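Local coordinates for extracellular solute-binding protein family 1 (Pseudothermotoga lettingae, PDB 5CI5), which binds alpha-D-tagatopyranose and, as an extracellular solute-binding protein, probably delivers such sugars to an ABC transporter for uptake, at residues F83-L86 against G87-P91; D63-Y66 against D67-T71; V123-K127 against I128-L132; A113-P117 against N118-T122; T187-E190 against H191-L194. One frame throughout, in Å; residues are numbered along the deposited sequence.

Along the chain the order is interaction 2, 1, 4, 3, 5. Helix 62-75, which holds interaction 2, is followed by strand 81-85, which carries interaction 1 at its end; their centres are about 12 Å apart and Y65 OH meets F83 O. Interactions 4 and 3, with centres about 11 Å apart, are joined by W120 and R129. The hairpin of interaction 3 belongs to the same mixed sheet as strand 81-85, and V123 and Y130 pack on L86 and V90. Interaction 5, at the start of helix 190-202, lies about 15 Å from interaction 1, centre to centre, without touching it. Both reach the tagatose, so the sugar is held between distant parts of the chain.

Interaction 1: residues F83-L86 against G87-P91; sequences FADL and GGWVP. With T6T (alpha-D-tagatopyranose), chain C.
The indole of W89 carries D85 on one face: CB of D85 stands 3.3 Å from the centroid of the five-membered ring, 10° off its normal, a CH-pi contact. A84 approaches the same indole obliquely through its CA, and its small CB meets CG2 of V90 at 4.1 Å. The carboxylate of D85, with CG anti to the backbone N (chi1 -159°), extends past the indole to the sugar. OD1 accepts from O4 of the tagatose at 2.6 Å and OD2 from O5 at 2.7 Å, so an aspartate suits two neighbouring hydroxyls. OD1 is also gripped by N of G87 at 2.8 Å, which comes from above the carboxylate plane and, with the two sugar hydroxyls, helps to hold its rotation. Water 2 gives a hydrogen to OD2 and accepts a weak bond from W89 NE1. G87 centres an inverse gamma turn, and G88, with its positive phi, takes the N-cap position; water 1 then links D85 O to V90 N. The stretch thus turns from strand 81-85 into helix 89-95. Around it, Y66 of helix 62-75 and W301 of strand 298-304 meet W89 edge-to-face, while L86 packs on L119, T122 and V123.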
# COMPACT_ATOMS: atom_id res chain seq x y z
N PHE A 83 -9.46 7.69 7.41
CA PHE A 83 -8.63 7.06 6.41
C PHE A 83 -9.24 5.72 6.00
O PHE A 83 -9.68 4.95 6.85
CB PHE A 83 -7.22 6.85 6.95
CG PHE A 83 -6.26 7.95 6.60
CD1 PHE A 83 -6.53 9.28 6.93
CD2 PHE A 83 -5.07 7.65 5.94
CE1 PHE A 83 -5.64 10.29 6.59
CE2 PHE A 83 -4.19 8.65 5.59
CZ PHE A 83 -4.47 9.97 5.91
N ALA A 84 -9.23 5.44 4.70
CA ALA A 84 -9.67 4.14 4.18
C ALA A 84 -8.74 3.77 3.03
O ALA A 84 -8.44 4.60 2.16
CB ALA A 84 -11.12 4.18 3.73
N ASP A 85 -8.28 2.54 3.05
CA ASP A 85 -7.34 2.02 2.03
C ASP A 85 -7.96 2.06 0.62
O ASP A 85 -9.08 1.65 0.41
CB ASP A 85 -6.92 0.61 2.44
CG ASP A 85 -5.64 0.15 1.81
OD1 ASP A 85 -5.39 0.45 0.61
OD2 ASP A 85 -4.88 -0.53 2.53
N LEU A 86 -7.20 2.57 -0.34
CA LEU A 86 -7.63 2.52 -1.73
C LEU A 86 -7.78 1.08 -2.24
O LEU A 86 -8.43 0.84 -3.26
CB LEU A 86 -6.65 3.30 -2.61
CG LEU A 86 -6.55 4.81 -2.36
CD1 LEU A 86 -5.66 5.42 -3.44
CD2 LEU A 86 -7.92 5.49 -2.33
N GLY A 87 -7.20 0.13 -1.52
CA GLY A 87 -7.31 -1.28 -1.86
C GLY A 87 -8.60 -1.92 -1.39
O GLY A 87 -8.60 -2.80 -0.52
N GLY A 88 -9.71 -1.48 -1.98
CA GLY A 88 -10.99 -2.16 -1.83
C GLY A 88 -11.86 -1.76 -0.66
O GLY A 88 -13.02 -2.22 -0.56
N TRP A 89 -11.36 -0.98 0.28
CA TRP A 89 -12.19 -0.69 1.45
C TRP A 89 -13.39 0.18 1.11
O TRP A 89 -14.46 0.00 1.69
CB TRP A 89 -11.42 0.00 2.57
CG TRP A 89 -10.25 -0.74 3.16
CD1 TRP A 89 -9.60 -1.85 2.66
CD2 TRP A 89 -9.60 -0.42 4.39
NE1 TRP A 89 -8.57 -2.20 3.50
CE2 TRP A 89 -8.55 -1.34 4.57
CE3 TRP A 89 -9.81 0.56 5.36
CZ2 TRP A 89 -7.70 -1.30 5.67
CZ3 TRP A 89 -8.96 0.61 6.45
CH2 TRP A 89 -7.93 -0.32 6.60
N VAL A 90 -13.23 1.16 0.22
CA VAL A 90 -14.32 2.10 -0.01
C VAL A 90 -15.52 1.39 -0.66
O VAL A 90 -16.66 1.51 -0.19
CB VAL A 90 -13.82 3.32 -0.81
CG1 VAL A 90 -14.97 4.20 -1.20
CG2 VAL A 90 -12.87 4.10 0.07
N PRO A 91 -15.30 0.57 -1.69
CA PRO A 91 -16.44 -0.22 -2.20
C PRO A 91 -17.08 -1.15 -1.17
O PRO A 91 -18.31 -1.27 -1.13
CB PRO A 91 -15.81 -1.02 -3.35
CG PRO A 91 -14.71 -0.15 -3.82
CD PRO A 91 -14.12 0.45 -2.57
O3 T6T C . -0.16 1.06 -0.40
C3 T6T C . -0.82 1.42 0.81
C4 T6T C . -2.08 0.57 0.96
O4 T6T C . -2.89 0.69 -0.21
C5 T6T C . -1.65 -0.87 1.17
O5 T6T C . -2.80 -1.71 1.33
C6 T6T C . -0.73 -0.97 2.38
O6 T6T C . 0.42 -0.16 2.16
C2 T6T C . 0.12 1.22 1.96
O2 T6T C . -0.47 1.75 3.16
C1 T6T C . 1.46 1.95 1.73
O1 T6T C . 1.32 3.30 1.45
O HOH W 1 -11.06 1.69 -1.53
O HOH W 2 -5.45 -3.04 3.53

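Interaction 2: residues D63-Y66 against D67-T71; sequences DTYY and DKLVT
Y65 and Y66 are joined to L69 and V70 by regular i to i+4 helical bonds, L69 N to Y65 O and V70 N to Y66 O, the second at 2.8 Å and nearly straight (172°). T64 O receives K68 N in the same pattern but at a longer 3.3 Å. The side chains four residues apart follow this spacing. V70 lays CG2 over one face of the Y66 ring, 3.6 Å from its centroid and 16° off the normal, a CH-pi contact displaced toward the rim. Y66 can offer that face because its CG is anti to the backbone N (chi1 -179°), which lays the ring along the helix toward V70. A beta-branched valine presents a methyl there with little freedom to swing away. One residue earlier, the side chain of Y65 crosses that of L69: CD2 of L69 comes to 3.8 Å from Y65 OH, while L69 CB lies over one ring face. The hydroxyl of Y65 has its hydrogen-bond partner in F83 O of strand 81-85. Y65 and L69 are buried against the body of the protein, whereas Y66 and V70 lie at its border, still touching helix 89-95: Y66 touches T92, and L69 and V70 pack on F93. On the exposed side, water 3 bridges D63 O to D67 N, and K68 stretches back beside T64, with NZ 3.1 Å from OG1. The helix is therefore amphipathic: aromatic and aliphatic side chains cover one another along it and pack on strand 81-85 and helix 89-95, whereas hydroxyl, ammonium and carboxylate groups suit the side that meets water.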
# COMPACT_ATOMS: atom_id res chain seq x y z
N ASP A 63 -1.68 -2.68 10.81
CA ASP A 63 -1.97 -4.11 10.81
C ASP A 63 -3.32 -4.44 11.44
O ASP A 63 -3.90 -5.48 11.13
CB ASP A 63 -0.86 -4.88 11.52
CG ASP A 63 0.46 -4.88 10.76
OD1 ASP A 63 0.57 -4.24 9.70
OD2 ASP A 63 1.41 -5.54 11.23
N THR A 64 -3.83 -3.56 12.30
CA THR A 64 -5.14 -3.80 12.93
C THR A 64 -6.17 -2.75 12.58
O THR A 64 -7.28 -2.75 13.14
CB THR A 64 -5.03 -3.88 14.47
OG1 THR A 64 -4.53 -2.65 15.01
CG2 THR A 64 -4.11 -5.01 14.88
N TYR A 65 -5.86 -1.86 11.63
CA TYR A 65 -6.74 -0.72 11.41
C TYR A 65 -8.07 -1.13 10.74
O TYR A 65 -9.12 -0.61 11.11
CB TYR A 65 -6.03 0.37 10.61
CG TYR A 65 -6.88 1.60 10.33
CD1 TYR A 65 -7.63 2.19 11.34
CD2 TYR A 65 -6.94 2.16 9.05
CE1 TYR A 65 -8.40 3.33 11.09
CE2 TYR A 65 -7.72 3.31 8.79
CZ TYR A 65 -8.47 3.86 9.81
OH TYR A 65 -9.24 4.97 9.60
N TYR A 66 -8.04 -2.05 9.79
CA TYR A 66 -9.28 -2.45 9.11
C TYR A 66 -10.31 -2.95 10.12
O TYR A 66 -11.46 -2.53 10.12
CB TYR A 66 -9.02 -3.54 8.07
CG TYR A 66 -10.25 -3.97 7.32
CD1 TYR A 66 -10.83 -3.14 6.36
CD2 TYR A 66 -10.86 -5.20 7.55
CE1 TYR A 66 -11.96 -3.55 5.65
CE2 TYR A 66 -12.00 -5.60 6.85
CZ TYR A 66 -12.55 -4.77 5.91
OH TYR A 66 -13.68 -5.19 5.22
N ASP A 67 -9.87 -3.84 10.98
CA ASP A 67 -10.79 -4.44 11.95
C ASP A 67 -11.35 -3.38 12.90
O ASP A 67 -12.53 -3.42 13.23
CB ASP A 67 -10.08 -5.54 12.73
CG ASP A 67 -9.82 -6.78 11.87
OD1 ASP A 67 -10.52 -6.97 10.85
OD2 ASP A 67 -8.91 -7.55 12.22
N LYS A 68 -10.52 -2.44 13.34
CA LYS A 68 -11.02 -1.36 14.19
C LYS A 68 -12.01 -0.45 13.47
O LYS A 68 -13.03 -0.02 14.04
CB LYS A 68 -9.85 -0.54 14.72
CG LYS A 68 -8.98 -1.32 15.71
CD LYS A 68 -7.79 -0.49 16.18
CE LYS A 68 -7.17 -1.06 17.46
NZ LYS A 68 -6.68 -2.43 17.25
N LEU A 69 -11.71 -0.13 12.21
CA LEU A 69 -12.58 0.76 11.46
C LEU A 69 -13.93 0.07 11.17
O LEU A 69 -14.99 0.66 11.36
CB LEU A 69 -11.89 1.23 10.17
CG LEU A 69 -12.70 2.21 9.31
CD1 LEU A 69 -13.18 3.43 10.14
CD2 LEU A 69 -11.88 2.66 8.08
N VAL A 70 -13.89 -1.20 10.77
CA VAL A 70 -15.11 -1.95 10.54
C VAL A 70 -15.96 -2.00 11.82
O VAL A 70 -17.17 -1.78 11.80
CB VAL A 70 -14.82 -3.38 10.04
CG1 VAL A 70 -16.08 -4.23 10.07
CG2 VAL A 70 -14.25 -3.33 8.64
N THR A 71 -15.29 -2.27 12.94
CA THR A 71 -15.98 -2.34 14.23
C THR A 71 -16.77 -1.06 14.49
O THR A 71 -17.94 -1.09 14.88
CB THR A 71 -14.97 -2.57 15.37
OG1 THR A 71 -14.32 -3.83 15.17
CG2 THR A 71 -15.66 -2.55 16.74
O HOH W 3 -7.11 -5.28 10.46
O HOH W 4 -6.58 -6.94 12.54

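Interaction 3: residues V123-K127 against I128-L132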
# COMPACT_ATOMS: atom_id res chain seq x y z
N VAL A 123 -12.35 4.31 -5.37
CA VAL A 123 -13.24 4.85 -4.34
C VAL A 123 -14.67 4.99 -4.85
O VAL A 123 -15.48 5.73 -4.25
CB VAL A 123 -12.75 6.23 -3.81
CG1 VAL A 123 -11.42 6.09 -3.07
CG2 VAL A 123 -12.63 7.26 -4.95
N THR A 124 -14.98 4.25 -5.92
CA THR A 124 -16.28 4.32 -6.58
C THR A 124 -17.09 3.04 -6.35
O THR A 124 -16.57 1.92 -6.41
CB THR A 124 -16.10 4.59 -8.10
OG1 THR A 124 -15.49 5.86 -8.29
CG2 THR A 124 -17.43 4.58 -8.83
N TYR A 125 -18.37 3.24 -6.04
CA TYR A 125 -19.33 2.14 -5.92
C TYR A 125 -20.56 2.54 -6.75
O TYR A 125 -21.16 3.59 -6.51
CB TYR A 125 -19.69 1.89 -4.44
CG TYR A 125 -20.82 0.91 -4.26
CD1 TYR A 125 -20.61 -0.45 -4.47
CD2 TYR A 125 -22.11 1.34 -3.92
CE1 TYR A 125 -21.66 -1.37 -4.34
CE2 TYR A 125 -23.17 0.43 -3.79
CZ TYR A 125 -22.93 -0.93 -4.03
OH TYR A 125 -23.92 -1.89 -3.92
N LYS A 126 -20.92 1.73 -7.74
CA LYS A 126 -22.07 2.02 -8.62
C LYS A 126 -22.05 3.46 -9.15
O LYS A 126 -23.06 4.19 -9.12
CB LYS A 126 -23.39 1.72 -7.91
CG LYS A 126 -23.50 0.33 -7.35
CD LYS A 126 -23.24 -0.76 -8.37
CE LYS A 126 -23.47 -2.16 -7.81
NZ LYS A 126 -23.05 -3.21 -8.81
N LYS A 127 -20.88 3.85 -9.63
CA LYS A 127 -20.62 5.14 -10.29
C LYS A 127 -20.74 6.33 -9.36
O LYS A 127 -20.82 7.46 -9.81
CB LYS A 127 -21.55 5.30 -11.50
CG LYS A 127 -21.46 4.15 -12.47
CD LYS A 127 -20.07 4.03 -13.07
CE LYS A 127 -20.01 2.87 -14.05
NZ LYS A 127 -18.73 2.84 -14.79
N ILE A 128 -20.71 6.07 -8.06
CA ILE A 128 -20.72 7.15 -7.09
C ILE A 128 -19.41 7.13 -6.31
O ILE A 128 -18.95 6.07 -5.89
CB ILE A 128 -21.91 7.02 -6.15
CG1 ILE A 128 -23.22 7.16 -6.96
CG2 ILE A 128 -21.88 8.08 -5.06
CD1 ILE A 128 -24.35 6.57 -6.31
N ARG A 129 -18.79 8.30 -6.18
CA ARG A 129 -17.55 8.40 -5.40
C ARG A 129 -17.88 8.58 -3.92
O ARG A 129 -18.65 9.47 -3.55
CB ARG A 129 -16.71 9.56 -5.94
CG ARG A 129 -16.12 9.25 -7.32
CD ARG A 129 -15.43 10.44 -7.96
NE ARG A 129 -16.38 11.45 -8.39
CZ ARG A 129 -16.05 12.53 -9.09
NH1 ARG A 129 -14.80 12.76 -9.44
NH2 ARG A 129 -16.99 13.39 -9.44
N TYR A 130 -17.24 7.74 -3.10
CA TYR A 130 -17.43 7.71 -1.66
C TYR A 130 -16.16 7.99 -0.87
O TYR A 130 -16.13 7.79 0.36
CB TYR A 130 -17.97 6.34 -1.24
CG TYR A 130 -19.45 6.12 -1.56
CD1 TYR A 130 -19.84 5.47 -2.71
CD2 TYR A 130 -20.43 6.57 -0.69
CE1 TYR A 130 -21.18 5.27 -3.00
CE2 TYR A 130 -21.77 6.37 -0.97
CZ TYR A 130 -22.14 5.71 -2.12
OH TYR A 130 -23.48 5.50 -2.39
N GLY A 131 -15.09 8.40 -1.55
CA GLY A 131 -13.88 8.81 -0.87
C GLY A 131 -13.07 9.81 -1.66
O GLY A 131 -13.22 9.93 -2.90
N LEU A 132 -12.22 10.54 -0.95
CA LEU A 132 -11.31 11.51 -1.57
C LEU A 132 -9.89 10.98 -1.40
O LEU A 132 -9.37 11.00 -0.30
CB LEU A 132 -11.44 12.89 -0.91
CG LEU A 132 -10.43 13.94 -1.37
CD1 LEU A 132 -10.33 14.01 -2.90
CD2 LEU A 132 -10.79 15.28 -0.76
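Y130 N and V123 O form the straightest bond of this contact, 2.9 Å long with an angle of 175° at the hydrogen. This buried end is tight. CG2 of V123, which sits between its own backbone N and carbonyl carbon, comes to 3.4 Å from G131 O, and the valine lies close against G131, where the absence of a side chain allows the near approach. Neither N nor O of G131 has a polar partner in the model. Next along, T124 and R129 form an antiparallel non-hydrogen-bonded pair, with T124 OG1 3.6 Å from R129 CG. The polar ends of both turn to other residues: T124 OG1 to W120 O, R129 to E103 in a salt bridge and to W120 in a cation-pi contact. These strands make a beta hairpin with a two-residue loop, in which Y125 and I128 are the hydrogen-bonded pair closing a type I' turn. K126 and K127 occupy the turn with the positive phi that this type requires. On the face of Y125 and I128, Y130 brings CE1 to 4.0 Å from Y125 CB, and Y125 O lies in plane at the edge of the Y130 ring. Beyond the pair the packing opens: the two lysines are exposed, K126 laying its CG over the Y125 ring at 3.5 Å above the plane, and their ammonium ends extend away from the hairpin.

Interaction 4: residues A113-P117 against N118-T122; sequences AQIWP and NLWPT
I115 presses its branched side chain on the indole of W120, crossing it at about a right angle. CB of I115 lies 3.4 Å from CZ2 of W120, and CG2 rests over one face of the six-membered ring, 4.1 Å from its centroid, in a CH-pi contact offset toward the rim. A beta-branched isoleucine covers a flat ring well, because CB, CG1 and CG2 all come close to CZ2, with CG2 over the ring face. L119 extends this apolar centre: CD1 touches I115 CG2 at 4.2 Å and W116 CB at 4.0 Å. P133 of strand 128-138 packs on I115, L119 and W120 together. Outward, the chain bends through P117 into residues with helical angles but without the regular helical bonds. W116 O takes L119 N at 3.0 Å and P117 O takes W120 N at 3.2 Å, both donors standing above the carbonyl planes. Proline suits the start of this bend, since its ring fixes phi and its nitrogen needs no acceptor. N118 turns its amide back, with CG between the backbone N and the carbonyl carbon (chi1 56°), and brings OD1 to 3.4 Å from W116 CB. At the polar edge, water 5 lies in the plane of the W120 ring, accepting from NE1 at 2.9 Å and donating to I115 O. The indole therefore does two jobs at once: its face is given to aliphatic carbon while its N-H is satisfied through water.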
# COMPACT_ATOMS: atom_id res chain seq x y z
N ALA A 113 -10.34 17.83 -10.44
CA ALA A 113 -9.68 17.59 -11.72
C ALA A 113 -8.17 17.38 -11.60
O ALA A 113 -7.53 16.96 -12.56
CB ALA A 113 -9.96 18.74 -12.68
N GLN A 114 -7.61 17.66 -10.42
CA GLN A 114 -6.18 17.42 -10.16
C GLN A 114 -5.89 16.02 -9.61
O GLN A 114 -4.75 15.60 -9.60
CB GLN A 114 -5.63 18.47 -9.20
CG GLN A 114 -5.47 19.86 -9.87
CD GLN A 114 -4.59 19.78 -11.09
OE1 GLN A 114 -3.48 19.25 -11.03
NE2 GLN A 114 -5.10 20.25 -12.23
N ILE A 115 -6.90 15.27 -9.15
CA ILE A 115 -6.64 13.93 -8.62
C ILE A 115 -6.27 13.03 -9.79
O ILE A 115 -6.95 13.07 -10.84
CB ILE A 115 -7.89 13.38 -7.85
CG1 ILE A 115 -8.28 14.36 -6.74
CG2 ILE A 115 -7.69 11.95 -7.33
CD1 ILE A 115 -7.21 14.54 -5.69
N TRP A 116 -5.19 12.25 -9.65
CA TRP A 116 -4.83 11.30 -10.69
C TRP A 116 -6.04 10.43 -11.05
O TRP A 116 -6.65 9.83 -10.19
CB TRP A 116 -3.68 10.40 -10.25
CG TRP A 116 -2.39 11.08 -9.99
CD1 TRP A 116 -1.86 11.36 -8.77
CD2 TRP A 116 -1.44 11.56 -10.96
NE1 TRP A 116 -0.65 11.99 -8.92
CE2 TRP A 116 -0.36 12.11 -10.25
CE3 TRP A 116 -1.40 11.56 -12.36
CZ2 TRP A 116 0.76 12.66 -10.90
CZ3 TRP A 116 -0.29 12.12 -13.00
CH2 TRP A 116 0.76 12.66 -12.27
N PRO A 117 -6.38 10.35 -12.34
CA PRO A 117 -7.67 9.74 -12.67
C PRO A 117 -7.79 8.25 -12.42
O PRO A 117 -8.94 7.78 -12.29
CB PRO A 117 -7.83 10.01 -14.17
CG PRO A 117 -6.82 10.96 -14.53
CD PRO A 117 -5.74 10.97 -13.51
N ASN A 118 -6.68 7.53 -12.38
CA ASN A 118 -6.74 6.11 -12.12
C ASN A 118 -7.13 5.85 -10.69
O ASN A 118 -7.43 4.73 -10.32
CB ASN A 118 -5.41 5.44 -12.46
CG ASN A 118 -4.21 6.05 -11.74
OD1 ASN A 118 -4.11 7.28 -11.55
ND2 ASN A 118 -3.25 5.19 -11.37
N LEU A 119 -7.17 6.90 -9.87
CA LEU A 119 -7.57 6.71 -8.48
C LEU A 119 -9.10 6.70 -8.31
O LEU A 119 -9.60 6.17 -7.32
CB LEU A 119 -6.95 7.80 -7.58
CG LEU A 119 -5.42 7.84 -7.62
CD1 LEU A 119 -4.86 8.97 -6.74
CD2 LEU A 119 -4.82 6.47 -7.20
N TRP A 120 -9.85 7.32 -9.22
CA TRP A 120 -11.29 7.41 -8.95
C TRP A 120 -11.98 6.05 -8.91
O TRP A 120 -12.81 5.84 -8.05
CB TRP A 120 -11.98 8.32 -9.96
CG TRP A 120 -11.63 9.76 -9.78
CD1 TRP A 120 -11.13 10.61 -10.72
CD2 TRP A 120 -11.74 10.53 -8.57
NE1 TRP A 120 -10.93 11.87 -10.17
CE2 TRP A 120 -11.29 11.83 -8.85
CE3 TRP A 120 -12.18 10.23 -7.28
CZ2 TRP A 120 -11.27 12.85 -7.89
CZ3 TRP A 120 -12.16 11.24 -6.32
CH2 TRP A 120 -11.72 12.54 -6.64
N PRO A 121 -11.59 5.09 -9.78
CA PRO A 121 -12.26 3.79 -9.67
C PRO A 121 -12.09 3.10 -8.31
O PRO A 121 -12.95 2.30 -7.91
CB PRO A 121 -11.62 2.97 -10.81
CG PRO A 121 -11.25 4.00 -11.81
CD PRO A 121 -10.76 5.16 -11.00
N THR A 122 -11.00 3.40 -7.59
CA THR A 122 -10.72 2.76 -6.32
C THR A 122 -11.65 3.19 -5.19
O THR A 122 -11.72 2.50 -4.16
CB THR A 122 -9.26 3.02 -5.84
OG1 THR A 122 -9.13 4.36 -5.34
CG2 THR A 122 -8.25 2.78 -6.96
O HOH W 5 -9.39 13.87 -11.60

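Interaction 5: residues T187-E190 against H191-L194. With T6T (alpha-D-tagatopyranose), chain C.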
# COMPACT_ATOMS: atom_id res chain seq x y z
N THR A 187 3.03 -12.71 6.60
CA THR A 187 2.13 -12.47 7.73
C THR A 187 0.66 -12.50 7.29
O THR A 187 0.35 -12.42 6.10
CB THR A 187 2.46 -11.09 8.34
OG1 THR A 187 2.57 -10.12 7.27
CG2 THR A 187 3.78 -11.12 9.10
N LYS A 188 -0.25 -12.60 8.26
CA LYS A 188 -1.67 -12.48 7.95
C LYS A 188 -2.08 -11.00 7.88
O LYS A 188 -2.90 -10.49 8.66
CB LYS A 188 -2.51 -13.22 8.98
CG LYS A 188 -2.36 -14.75 8.93
CD LYS A 188 -2.80 -15.33 7.56
CE LYS A 188 -4.25 -15.03 7.20
NZ LYS A 188 -5.22 -15.73 8.08
N THR A 189 -1.47 -10.33 6.91
CA THR A 189 -1.69 -8.91 6.66
C THR A 189 -1.72 -8.69 5.14
O THR A 189 -1.29 -9.55 4.35
CB THR A 189 -0.59 -8.03 7.27
OG1 THR A 189 0.65 -8.33 6.60
CG2 THR A 189 -0.43 -8.21 8.79
N GLU A 190 -2.23 -7.52 4.74
CA GLU A 190 -2.38 -7.18 3.34
C GLU A 190 -1.05 -7.23 2.60
O GLU A 190 -1.06 -7.46 1.41
CB GLU A 190 -3.01 -5.79 3.22
CG GLU A 190 -3.30 -5.32 1.83
CD GLU A 190 -4.42 -6.06 1.14
OE1 GLU A 190 -5.10 -6.89 1.78
OE2 GLU A 190 -4.62 -5.81 -0.06
N HIS A 191 0.06 -6.98 3.29
CA HIS A 191 1.38 -6.99 2.64
C HIS A 191 1.60 -8.32 1.90
O HIS A 191 2.23 -8.38 0.84
CB HIS A 191 2.55 -6.81 3.62
CG HIS A 191 2.38 -5.72 4.64
ND1 HIS A 191 1.68 -5.92 5.81
CD2 HIS A 191 2.90 -4.47 4.71
CE1 HIS A 191 1.75 -4.82 6.54
NE2 HIS A 191 2.48 -3.93 5.90
N THR A 192 1.15 -9.41 2.50
CA THR A 192 1.35 -10.73 1.93
C THR A 192 0.55 -10.93 0.63
O THR A 192 1.06 -11.46 -0.36
CB THR A 192 1.01 -11.78 2.99
OG1 THR A 192 1.90 -11.59 4.09
CG2 THR A 192 1.13 -13.22 2.42
N THR A 193 -0.67 -10.43 0.60
CA THR A 193 -1.44 -10.43 -0.63
C THR A 193 -0.78 -9.58 -1.68
O THR A 193 -0.71 -9.97 -2.84
CB THR A 193 -2.85 -9.91 -0.39
OG1 THR A 193 -3.46 -10.80 0.54
CG2 THR A 193 -3.69 -9.86 -1.70
N LEU A 194 -0.32 -8.40 -1.29
CA LEU A 194 0.33 -7.51 -2.23
C LEU A 194 1.59 -8.13 -2.78
O LEU A 194 1.88 -8.00 -3.98
CB LEU A 194 0.61 -6.15 -1.57
CG LEU A 194 -0.62 -5.30 -1.28
CD1 LEU A 194 -0.29 -4.25 -0.25
CD2 LEU A 194 -1.15 -4.67 -2.55
O3 T6T C . -0.16 1.06 -0.40
C3 T6T C . -0.82 1.42 0.81
C4 T6T C . -2.08 0.57 0.96
O4 T6T C . -2.89 0.69 -0.21
C5 T6T C . -1.65 -0.87 1.17
O5 T6T C . -2.80 -1.71 1.33
C6 T6T C . -0.73 -0.97 2.38
O6 T6T C . 0.42 -0.16 2.16
C2 T6T C . 0.12 1.22 1.96
O2 T6T C . -0.47 1.75 3.16
C1 T6T C . 1.46 1.95 1.73
O1 T6T C . 1.32 3.30 1.45
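The N-terminal start of helix 190-202 lies beside the tagatose pocket, and T187 and T192 join the preceding loop to its first turn. T192 OG1 donates to T187 O at 2.7 Å, in the carbonyl plane and on a lone pair; its hydroxyl lies anti to its own carbonyl carbon (chi1 -62°), which aims it back at the loop. T189 OG1 shares a hydrogen bond of 2.7 Å with H191 ND1, while T187 OG1 pairs with T189 OG1, so short threonine hydroxyls link into a chain that runs to the imidazole of H191 and through NE2 on to D248. H246 stacks on the H191 ring. K188 centres an inverse gamma turn in the loop, and the helix then begins with T192 N bound to T189 O at 3.1 Å and L194 N to E190 O at 3.0 Å. E190 and L194 belong to the sugar pocket. CG of E190 comes to 3.8 Å from L194 CD1 and to 3.7 Å from O5 of the tagatose, so both offer carbon to the ligand. The carboxylate of E190 bends away from it, to a salt bridge with R370 and hydrogen bonds with S380 and Y376; R370 in turn binds the sugar.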